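Local coordinates for protein oxalate biosynthetic component 1 (Burkholderia thailandensis, PDB 5IKY) that takes part in quorum sensing-dependent oxalate biosynthesis as a bifunctional enzyme that joins a serine hydrolase of the alpha/beta type to an additional lyase activity, at residues 865-876 against 940-951; 856-865 against 977-985. All coordinates share one frame; numbering follows the deposited sequence.

Contact 1: 865-876 against 940-951; sequences GIYFSEESQLIY and TAQQLDVQACRD
Gln947 fills the space between Phe868 and Tyr876, giving each ring a different part of its side chain. Its CB stands over the centre of the Tyr876 ring, 3.5 Å from the centroid, while CG makes a CH-pi contact nearer the rim of Phe868. The amide beyond lies almost parallel to the Phe868 ring, the two planes 13° apart, and Gln947 NE2 donates to Gln943 O from above the carbonyl plane. Tyr876, with CG opposite the backbone N (chi1 160°), reaches along helix 937-955 as a knob among Leu944, Gln947, Ala948 and Asp951. At the ring edge Tyr876 OH donates to Asp951 OD2 (2.9 Å), meeting the carboxylate on its anti side and somewhat out of its plane. Ser872 is a second knob, and segments 870-876 and 940-951 pack knobs-into-holes at a crossing angle of -70°. Helix 937-955 directly follows strand 929-935 of the mixed sheet, a placement consistent with the helix behind the nucleophile elbow of alpha/beta hydrolases. Gln943 OE1 accepts the N-H of the N-cap residue Ser869 at 2.8 Å, in its carbonyl plane. Ser869 OG and Ser872 OG are hydrogen-bonded beside it. Further out, Asn855 OD1 and Ala939 O hold Gln943 NE2.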
loop_
_atom_site.group_PDB
_atom_site.type_symbol
_atom_site.label_atom_id
_atom_site.label_comp_id
_atom_site.label_asym_id
_atom_site.label_seq_id
_atom_site.Cartn_x
_atom_site.Cartn_y
_atom_site.Cartn_z
ATOM N N GLY A 865 11.069 22.995 25.959
ATOM C CA GLY A 865 10.778 22.004 26.981
ATOM C C GLY A 865 10.202 22.603 28.252
ATOM O O GLY A 865 10.903 22.729 29.256
ATOM N N ILE A 866 8.922 22.966 28.213
ATOM C CA ILE A 866 8.284 23.639 29.342
ATOM C C ILE A 866 6.988 22.971 29.801
ATOM O O ILE A 866 6.491 23.258 30.890
ATOM C CB ILE A 866 7.969 25.117 29.010
ATOM C CG1 ILE A 866 6.867 25.207 27.951
ATOM C CG2 ILE A 866 9.224 25.854 28.559
ATOM C CD1 ILE A 866 6.414 26.621 27.660
ATOM N N TYR A 867 6.444 22.080 28.979
ATOM C CA TYR A 867 5.140 21.483 29.263
ATOM C C TYR A 867 5.242 20.145 29.994
ATOM O O TYR A 867 6.029 19.276 29.616
ATOM C CB TYR A 867 4.353 21.302 27.962
ATOM C CG TYR A 867 2.964 20.731 28.137
ATOM C CD1 TYR A 867 2.731 19.368 28.010
ATOM C CD2 TYR A 867 1.882 21.557 28.418
ATOM C CE1 TYR A 867 1.465 18.842 28.164
ATOM C CE2 TYR A 867 0.610 21.038 28.573
ATOM C CZ TYR A 867 0.408 19.680 28.446
ATOM O OH TYR A 867 -0.855 19.155 28.599
ATOM N N PHE A 868 4.435 19.991 31.040
ATOM C CA PHE A 868 4.328 18.726 31.762
ATOM C C PHE A 868 3.002 18.644 32.520
ATOM O O PHE A 868 2.495 19.652 33.012
ATOM C CB PHE A 868 5.507 18.544 32.723
ATOM C CG PHE A 868 5.544 19.544 33.844
ATOM C CD1 PHE A 868 6.075 20.809 33.648
ATOM C CD2 PHE A 868 5.061 19.213 35.099
ATOM C CE1 PHE A 868 6.113 21.727 34.680
ATOM C CE2 PHE A 868 5.099 20.126 36.136
ATOM C CZ PHE A 868 5.625 21.385 35.926
ATOM N N SER A 869 2.447 17.438 32.610
ATOM C CA SER A 869 1.148 17.234 33.245
ATOM C C SER A 869 1.272 16.997 34.744
ATOM O O SER A 869 2.372 16.821 35.270
ATOM C CB SER A 869 0.419 16.052 32.604
ATOM O OG SER A 869 1.098 14.833 32.860
ATOM N N GLU A 870 0.130 16.989 35.426
ATOM C CA GLU A 870 0.093 16.716 36.858
ATOM C C GLU A 870 0.436 15.256 37.132
ATOM O O GLU A 870 1.010 14.927 38.169
ATOM C CB GLU A 870 -1.283 17.057 37.437
ATOM N N GLU A 871 0.081 14.386 36.190
ATOM C CA GLU A 871 0.371 12.961 36.310
ATOM C C GLU A 871 1.868 12.698 36.197
ATOM O O GLU A 871 2.395 11.769 36.811
ATOM C CB GLU A 871 -0.385 12.160 35.243
ATOM C CG GLU A 871 -1.900 12.164 35.400
ATOM C CD GLU A 871 -2.535 13.474 34.972
ATOM O OE1 GLU A 871 -2.357 13.869 33.800
ATOM O OE2 GLU A 871 -3.205 14.113 35.811
ATOM N N SER A 872 2.549 13.522 35.405
ATOM C CA SER A 872 3.993 13.411 35.244
ATOM C C SER A 872 4.716 13.847 36.511
ATOM O O SER A 872 5.734 13.265 36.889
ATOM C CB SER A 872 4.468 14.247 34.055
ATOM O OG SER A 872 3.832 13.838 32.859
ATOM N N GLN A 873 4.179 14.874 37.164
ATOM C CA GLN A 873 4.782 15.435 38.366
ATOM C C GLN A 873 4.860 14.399 39.483
ATOM O O GLN A 873 5.906 14.228 40.107
ATOM C CB GLN A 873 3.993 16.660 38.834
ATOM C CG GLN A 873 4.708 17.505 39.877
ATOM C CD GLN A 873 4.023 18.840 40.115
ATOM O OE1 GLN A 873 2.799 18.945 40.041
ATOM N NE2 GLN A 873 4.814 19.869 40.400
ATOM N N LEU A 874 3.751 13.708 39.720
ATOM C CA LEU A 874 3.672 12.697 40.769
ATOM C C LEU A 874 4.695 11.582 40.576
ATOM O O LEU A 874 5.243 11.053 41.543
ATOM C CB LEU A 874 2.263 12.107 40.823
ATOM C CG LEU A 874 1.154 13.094 41.186
ATOM C CD1 LEU A 874 -0.213 12.496 40.893
ATOM C CD2 LEU A 874 1.268 13.493 42.654
ATOM N N ILE A 875 4.950 11.231 39.320
ATOM C CA ILE A 875 5.934 10.205 39.003
ATOM C C ILE A 875 7.349 10.770 39.086
ATOM O O ILE A 875 8.254 10.123 39.612
ATOM C CB ILE A 875 5.696 9.611 37.597
ATOM C CG1 ILE A 875 4.276 9.047 37.493
ATOM C CG2 ILE A 875 6.720 8.530 37.290
ATOM C CD1 ILE A 875 3.960 8.428 36.150
ATOM N N TYR A 876 7.529 11.986 38.579
ATOM C CA TYR A 876 8.841 12.628 38.543
ATOM C C TYR A 876 9.453 12.841 39.925
ATOM O O TYR A 876 10.576 12.412 40.188
ATOM C CB TYR A 876 8.756 13.977 37.823
ATOM C CG TYR A 876 9.905 14.908 38.142
ATOM C CD1 TYR A 876 11.173 14.679 37.625
ATOM C CD2 TYR A 876 9.720 16.015 38.959
ATOM C CE1 TYR A 876 12.228 15.524 37.916
ATOM C CE2 TYR A 876 10.768 16.866 39.256
ATOM C CZ TYR A 876 12.020 16.617 38.733
ATOM O OH TYR A 876 13.065 17.464 39.025
ATOM N N THR A 940 5.467 10.611 28.711
ATOM C CA THR A 940 5.595 10.761 30.156
ATOM C C THR A 940 7.064 10.908 30.540
ATOM O O THR A 940 7.410 11.691 31.424
ATOM C CB THR A 940 4.977 9.558 30.903
ATOM O OG1 THR A 940 3.575 9.477 30.611
ATOM C CG2 THR A 940 5.167 9.698 32.407
ATOM N N ALA A 941 7.921 10.161 29.851
ATOM C CA ALA A 941 9.357 10.183 30.110
ATOM C C ALA A 941 9.969 11.553 29.841
ATOM O O ALA A 941 10.702 12.086 30.672
ATOM C CB ALA A 941 10.051 9.129 29.271
ATOM N N GLN A 942 9.667 12.120 28.677
ATOM C CA GLN A 942 10.212 13.420 28.300
ATOM C C GLN A 942 9.673 14.534 29.191
ATOM O O GLN A 942 10.301 15.583 29.330
ATOM C CB GLN A 942 9.909 13.725 26.834
ATOM C CG GLN A 942 10.968 13.216 25.871
ATOM C CD GLN A 942 10.525 13.292 24.426
ATOM O OE1 GLN A 942 11.280 13.723 23.554
ATOM N NE2 GLN A 942 9.295 12.865 24.163
ATOM N N GLN A 943 8.513 14.304 29.796
ATOM C CA GLN A 943 7.958 15.262 30.741
ATOM C C GLN A 943 8.705 15.196 32.071
ATOM O O GLN A 943 8.719 16.165 32.830
ATOM C CB GLN A 943 6.462 15.014 30.950
ATOM C CG GLN A 943 5.599 15.520 29.805
ATOM C CD GLN A 943 4.156 15.072 29.914
ATOM O OE1 GLN A 943 3.355 15.684 30.619
ATOM N NE2 GLN A 943 3.814 14.001 29.206
ATOM N N LEU A 944 9.329 14.053 32.349
ATOM C CA LEU A 944 10.169 13.922 33.536
ATOM C C LEU A 944 11.471 14.687 33.334
ATOM O O LEU A 944 12.003 15.290 34.267
ATOM C CB LEU A 944 10.471 12.455 33.850
ATOM C CG LEU A 944 9.309 11.477 34.035
ATOM C CD1 LEU A 944 9.803 10.177 34.659
ATOM C CD2 LEU A 944 8.194 12.088 34.866
ATOM N N ASP A 945 11.977 14.651 32.105
ATOM C CA ASP A 945 13.204 15.354 31.749
ATOM C C ASP A 945 13.012 16.861 31.863
ATOM O O ASP A 945 13.897 17.577 32.334
ATOM C CB ASP A 945 13.637 14.982 30.329
ATOM C CG ASP A 945 13.828 13.487 30.151
ATOM O OD1 ASP A 945 13.580 12.733 31.116
ATOM O OD2 ASP A 945 14.212 13.063 29.040
ATOM N N VAL A 946 11.847 17.332 31.426
ATOM C CA VAL A 946 11.502 18.747 31.487
ATOM C C VAL A 946 11.502 19.259 32.925
ATOM O O VAL A 946 12.088 20.301 33.224
ATOM C CB VAL A 946 10.120 19.014 30.851
ATOM C CG1 VAL A 946 9.628 20.412 31.195
ATOM C CG2 VAL A 946 10.182 18.820 29.343
ATOM N N GLN A 947 10.845 18.517 33.811
ATOM C CA GLN A 947 10.769 18.886 35.219
ATOM C C GLN A 947 12.140 18.849 35.882
ATOM O O GLN A 947 12.425 19.641 36.782
ATOM C CB GLN A 947 9.806 17.961 35.963
ATOM C CG GLN A 947 8.382 18.000 35.443
ATOM C CD GLN A 947 7.454 17.107 36.238
ATOM O OE1 GLN A 947 7.153 17.385 37.400
ATOM N NE2 GLN A 947 6.995 16.027 35.617
ATOM N N ALA A 948 12.984 17.923 35.435
ATOM C CA ALA A 948 14.338 17.799 35.961
ATOM C C ALA A 948 15.163 19.033 35.613
ATOM O O ALA A 948 15.950 19.515 36.427
ATOM C CB ALA A 948 15.006 16.542 35.426
ATOM N N CYS A 949 14.974 19.541 34.399
ATOM C CA CYS A 949 15.652 20.757 33.965
ATOM C C CYS A 949 15.180 21.962 34.772
ATOM O O CYS A 949 15.975 22.833 35.124
ATOM C CB CYS A 949 15.423 21.001 32.471
ATOM S SG CYS A 949 16.158 19.759 31.381
ATOM N N ARG A 950 13.884 22.004 35.065
ATOM C CA ARG A 950 13.303 23.103 35.829
ATOM C C ARG A 950 13.856 23.140 37.252
ATOM O O ARG A 950 14.224 24.202 37.755
ATOM C CB ARG A 950 11.776 22.989 35.859
ATOM N N ASP A 951 13.915 21.979 37.895
ATOM C CA ASP A 951 14.482 21.881 39.237
ATOM C C ASP A 951 16.003 21.981 39.201
ATOM O O ASP A 951 16.606 22.665 40.027
ATOM C CB ASP A 951 14.062 20.574 39.913
ATOM C CG ASP A 951 12.663 20.640 40.493
ATOM O OD1 ASP A 951 12.117 21.758 40.609
ATOM O OD2 ASP A 951 12.115 19.575 40.846
#

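Contact 2: 856-865 against 977-985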
loop_
_atom_site.group_PDB
_atom_site.type_symbol
_atom_site.label_atom_id
_atom_site.label_comp_id
_atom_site.label_asym_id
_atom_site.label_seq_id
_atom_site.Cartn_x
_atom_site.Cartn_y
_atom_site.Cartn_z
ATOM N N ARG A 856 -0.279 13.990 25.283
ATOM C CA ARG A 856 0.628 13.493 24.259
ATOM C C ARG A 856 0.820 14.506 23.130
ATOM O O ARG A 856 1.944 14.903 22.821
ATOM C CB ARG A 856 0.093 12.174 23.696
ATOM C CG ARG A 856 1.099 11.043 23.640
ATOM C CD ARG A 856 0.435 9.763 23.145
ATOM N NE ARG A 856 -0.160 9.937 21.821
ATOM C CZ ARG A 856 -0.892 9.016 21.204
ATOM N NH1 ARG A 856 -1.126 7.849 21.787
ATOM N NH2 ARG A 856 -1.395 9.261 20.002
ATOM N N PHE A 857 -0.287 14.921 22.521
ATOM C CA PHE A 857 -0.248 15.842 21.388
ATOM C C PHE A 857 0.153 17.256 21.795
ATOM O O PHE A 857 0.786 17.973 21.021
ATOM C CB PHE A 857 -1.605 15.874 20.684
ATOM C CG PHE A 857 -1.882 14.657 19.848
ATOM C CD1 PHE A 857 -1.182 14.437 18.674
ATOM C CD2 PHE A 857 -2.842 13.735 20.233
ATOM C CE1 PHE A 857 -1.431 13.322 17.901
ATOM C CE2 PHE A 857 -3.096 12.616 19.463
ATOM C CZ PHE A 857 -2.390 12.409 18.295
ATOM N N ALA A 858 -0.221 17.659 23.004
ATOM C CA ALA A 858 0.153 18.973 23.511
ATOM C C ALA A 858 1.663 19.046 23.713
ATOM O O ALA A 858 2.275 20.096 23.516
ATOM C CB ALA A 858 -0.577 19.276 24.809
ATOM N N LEU A 859 2.254 17.923 24.106
ATOM C CA LEU A 859 3.700 17.835 24.271
ATOM C C LEU A 859 4.383 17.959 22.916
ATOM O O LEU A 859 5.425 18.603 22.790
ATOM C CB LEU A 859 4.092 16.522 24.948
ATOM C CG LEU A 859 5.565 16.381 25.335
ATOM C CD1 LEU A 859 5.949 17.440 26.355
ATOM C CD2 LEU A 859 5.855 14.987 25.866
ATOM N N ASN A 860 3.786 17.335 21.905
ATOM C CA ASN A 860 4.259 17.455 20.530
ATOM C C ASN A 860 4.322 18.906 20.067
ATOM O O ASN A 860 5.243 19.298 19.349
ATOM C CB ASN A 860 3.354 16.667 19.579
ATOM C CG ASN A 860 3.681 15.188 19.540
ATOM O OD1 ASN A 860 4.461 14.684 20.348
ATOM N ND2 ASN A 860 3.077 14.482 18.594
ATOM N N ALA A 861 3.334 19.693 20.486
ATOM C CA ALA A 861 3.187 21.069 20.023
ATOM C C ALA A 861 3.964 22.054 20.885
ATOM O O ALA A 861 3.843 23.267 20.715
ATOM C CB ALA A 861 1.716 21.454 19.987
ATOM N N ASP A 862 4.761 21.529 21.809
ATOM C CA ASP A 862 5.562 22.364 22.694
ATOM C C ASP A 862 6.970 22.547 22.128
ATOM O O ASP A 862 7.760 21.604 22.106
ATOM C CB ASP A 862 5.620 21.751 24.094
ATOM C CG ASP A 862 6.135 22.721 25.139
ATOM O OD1 ASP A 862 5.996 23.947 24.941
ATOM O OD2 ASP A 862 6.673 22.251 26.164
ATOM N N PRO A 863 7.283 23.764 21.659
ATOM C CA PRO A 863 8.582 24.063 21.044
ATOM C C PRO A 863 9.732 24.068 22.053
ATOM O O PRO A 863 10.809 23.551 21.756
ATOM C CB PRO A 863 8.371 25.456 20.447
ATOM C CG PRO A 863 7.314 26.069 21.298
ATOM C CD PRO A 863 6.400 24.944 21.685
ATOM N N SER A 864 9.502 24.653 23.224
ATOM C CA SER A 864 10.500 24.674 24.289
ATOM C C SER A 864 10.098 23.698 25.385
ATOM O O SER A 864 8.921 23.586 25.708
ATOM C CB SER A 864 10.650 26.083 24.864
ATOM O OG SER A 864 10.874 27.035 23.839
ATOM N N GLY A 865 11.069 22.995 25.959
ATOM C CA GLY A 865 10.778 22.004 26.981
ATOM C C GLY A 865 10.202 22.603 28.252
ATOM O O GLY A 865 10.903 22.729 29.256
ATOM N N ALA A 977 4.271 6.653 20.828
ATOM C CA ALA A 977 3.052 7.314 20.374
ATOM C C ALA A 977 3.159 8.833 20.480
ATOM O O ALA A 977 2.167 9.548 20.336
ATOM C CB ALA A 977 1.857 6.812 21.168
ATOM N N ALA A 978 4.369 9.317 20.734
ATOM C CA ALA A 978 4.624 10.748 20.822
ATOM C C ALA A 978 5.977 11.068 20.202
ATOM O O ALA A 978 6.859 10.211 20.152
ATOM C CB ALA A 978 4.571 11.218 22.271
ATOM N N ASP A 979 6.134 12.298 19.723
ATOM C CA ASP A 979 7.384 12.716 19.103
ATOM C C ASP A 979 8.525 12.744 20.107
ATOM O O ASP A 979 8.343 13.130 21.263
ATOM C CB ASP A 979 7.235 14.096 18.460
ATOM C CG ASP A 979 6.464 14.055 17.158
ATOM O OD1 ASP A 979 6.419 12.980 16.523
ATOM O OD2 ASP A 979 5.913 15.104 16.761
ATOM N N ILE A 980 9.703 12.323 19.659
ATOM C CA ILE A 980 10.910 12.448 20.462
ATOM C C ILE A 980 11.630 13.732 20.082
ATOM O O ILE A 980 12.196 13.839 18.993
ATOM C CB ILE A 980 11.856 11.253 20.274
ATOM C CG1 ILE A 980 11.158 9.950 20.666
ATOM C CG2 ILE A 980 13.122 11.449 21.096
ATOM C CD1 ILE A 980 12.021 8.721 20.488
ATOM N N HIS A 981 11.592 14.712 20.976
ATOM C CA HIS A 981 12.247 15.987 20.726
ATOM C C HIS A 981 13.756 15.808 20.790
ATOM O O HIS A 981 14.353 15.817 21.867
ATOM C CB HIS A 981 11.776 17.035 21.728
ATOM C CG HIS A 981 10.288 17.194 21.774
ATOM N ND1 HIS A 981 9.623 18.180 21.078
ATOM C CD2 HIS A 981 9.336 16.483 22.423
ATOM C CE1 HIS A 981 8.325 18.073 21.301
ATOM N NE2 HIS A 981 8.124 17.051 22.113
ATOM N N LEU A 982 14.358 15.642 19.619
ATOM C CA LEU A 982 15.768 15.295 19.501
ATOM C C LEU A 982 16.699 16.367 20.064
ATOM O O LEU A 982 17.770 16.053 20.581
ATOM C CB LEU A 982 16.106 15.026 18.031
ATOM C CG LEU A 982 17.536 14.607 17.694
ATOM C CD1 LEU A 982 17.968 13.431 18.553
ATOM C CD2 LEU A 982 17.641 14.261 16.220
ATOM N N ASP A 983 16.283 17.627 19.979
ATOM C CA ASP A 983 17.145 18.741 20.371
ATOM C C ASP A 983 16.948 19.189 21.820
ATOM O O ASP A 983 17.493 20.212 22.234
ATOM C CB ASP A 983 16.922 19.931 19.435
ATOM C CG ASP A 983 17.420 19.667 18.029
ATOM O OD1 ASP A 983 18.352 18.848 17.873
ATOM O OD2 ASP A 983 16.883 20.276 17.080
ATOM N N TRP A 984 16.176 18.428 22.589
ATOM C CA TRP A 984 15.962 18.751 23.997
ATOM C C TRP A 984 17.010 18.101 24.894
ATOM O O TRP A 984 17.684 17.151 24.492
ATOM C CB TRP A 984 14.571 18.305 24.453
ATOM C CG TRP A 984 13.444 19.161 23.973
ATOM C CD1 TRP A 984 13.514 20.198 23.089
ATOM C CD2 TRP A 984 12.067 19.055 24.358
ATOM N NE1 TRP A 984 12.266 20.741 22.896
ATOM C CE2 TRP A 984 11.360 20.056 23.663
ATOM C CE3 TRP A 984 11.364 18.204 25.218
ATOM C CZ2 TRP A 984 9.986 20.234 23.804
ATOM C CZ3 TRP A 984 9.999 18.383 25.357
ATOM C CH2 TRP A 984 9.323 19.389 24.654
ATOM N N LEU A 985 17.143 18.623 26.110
ATOM C CA LEU A 985 17.917 17.959 27.149
ATOM C C LEU A 985 17.115 16.788 27.699
ATOM O O LEU A 985 16.002 16.976 28.194
ATOM C CB LEU A 985 18.270 18.928 28.278
ATOM C CG LEU A 985 19.583 19.705 28.190
ATOM C CD1 LEU A 985 19.665 20.723 29.316
ATOM C CD2 LEU A 985 20.766 18.752 28.243
#
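Trp984 is sandwiched between Gly865 and a neighbour in its own turn. Gly865 CA lies 3.7 Å from the centroid of the six-membered ring of Trp984, 11° off the normal, as a CH-pi contact, and His981 CB covers the opposite face toward the rim. At the indole edge, Trp984 NE1 gives a weak hydrogen bond to Pro863 O at 3.4 Å, and nearby on the same rim CZ2 meets Asp862 O while CH2 touches Leu859 CD1. That same CH2 sits over the centre of the His981 ring, whose own edge turns to the last carbonyls of helix 849-860: NE2 is 3.2 Å from Leu859 O, and Asn860 O is also near the ring plane. Another flat group, the guanidinium of Arg856, is swung across Ala977 by a bend at chi3 (58°), with Ala977 O over one face, 2.8 Å from Arg856 NE but at too poor an angle to hydrogen-bond, and Ala977 CB over the same face toward the rim. The Asn860 amide and Asp979 carboxylate lie stacked, nearly parallel, and each has a further partner: Asn860 ND2 donates to Gly1003 O, and Asp979 OD2 is hydrogen-bonded to Thr1005 OG1. In the alpha/beta hydrolase fold this places the C-terminal end of helix 849-860, and the loop leaving it, against the connection between parallel strands 969-976 and 988-992; a type I turn from His981 to Trp984 brings their rings to the same side. Nearer the start of that connection, Asn860 OD1 accepts the backbone N of Asp979 at 3.0 Å, with an N-H...O angle of 156°.

Read from the N terminus, the chain leaves helix 849-860, runs through Gly865, the residue common to both contacts, and enters helix 870-879. Contact 1 closes the inner loop when helix 937-955 returns against 865-876; contact 2 closes the outer one after strand 969-976, when 977-985 reaches back to 856-865. Contact 1 is thus nested within contact 2. Their centres are about 12 Å apart, and two polar links join them: Asp862 OD2 accepts from the backbone N of Ile866 and Tyr867, and the Gln942 amide bridges Asp979 O and His981 N. Two successive helices are thereby tied to helix 937-955 and to the connection between strands 969-976 and 988-992 of the mixed sheet.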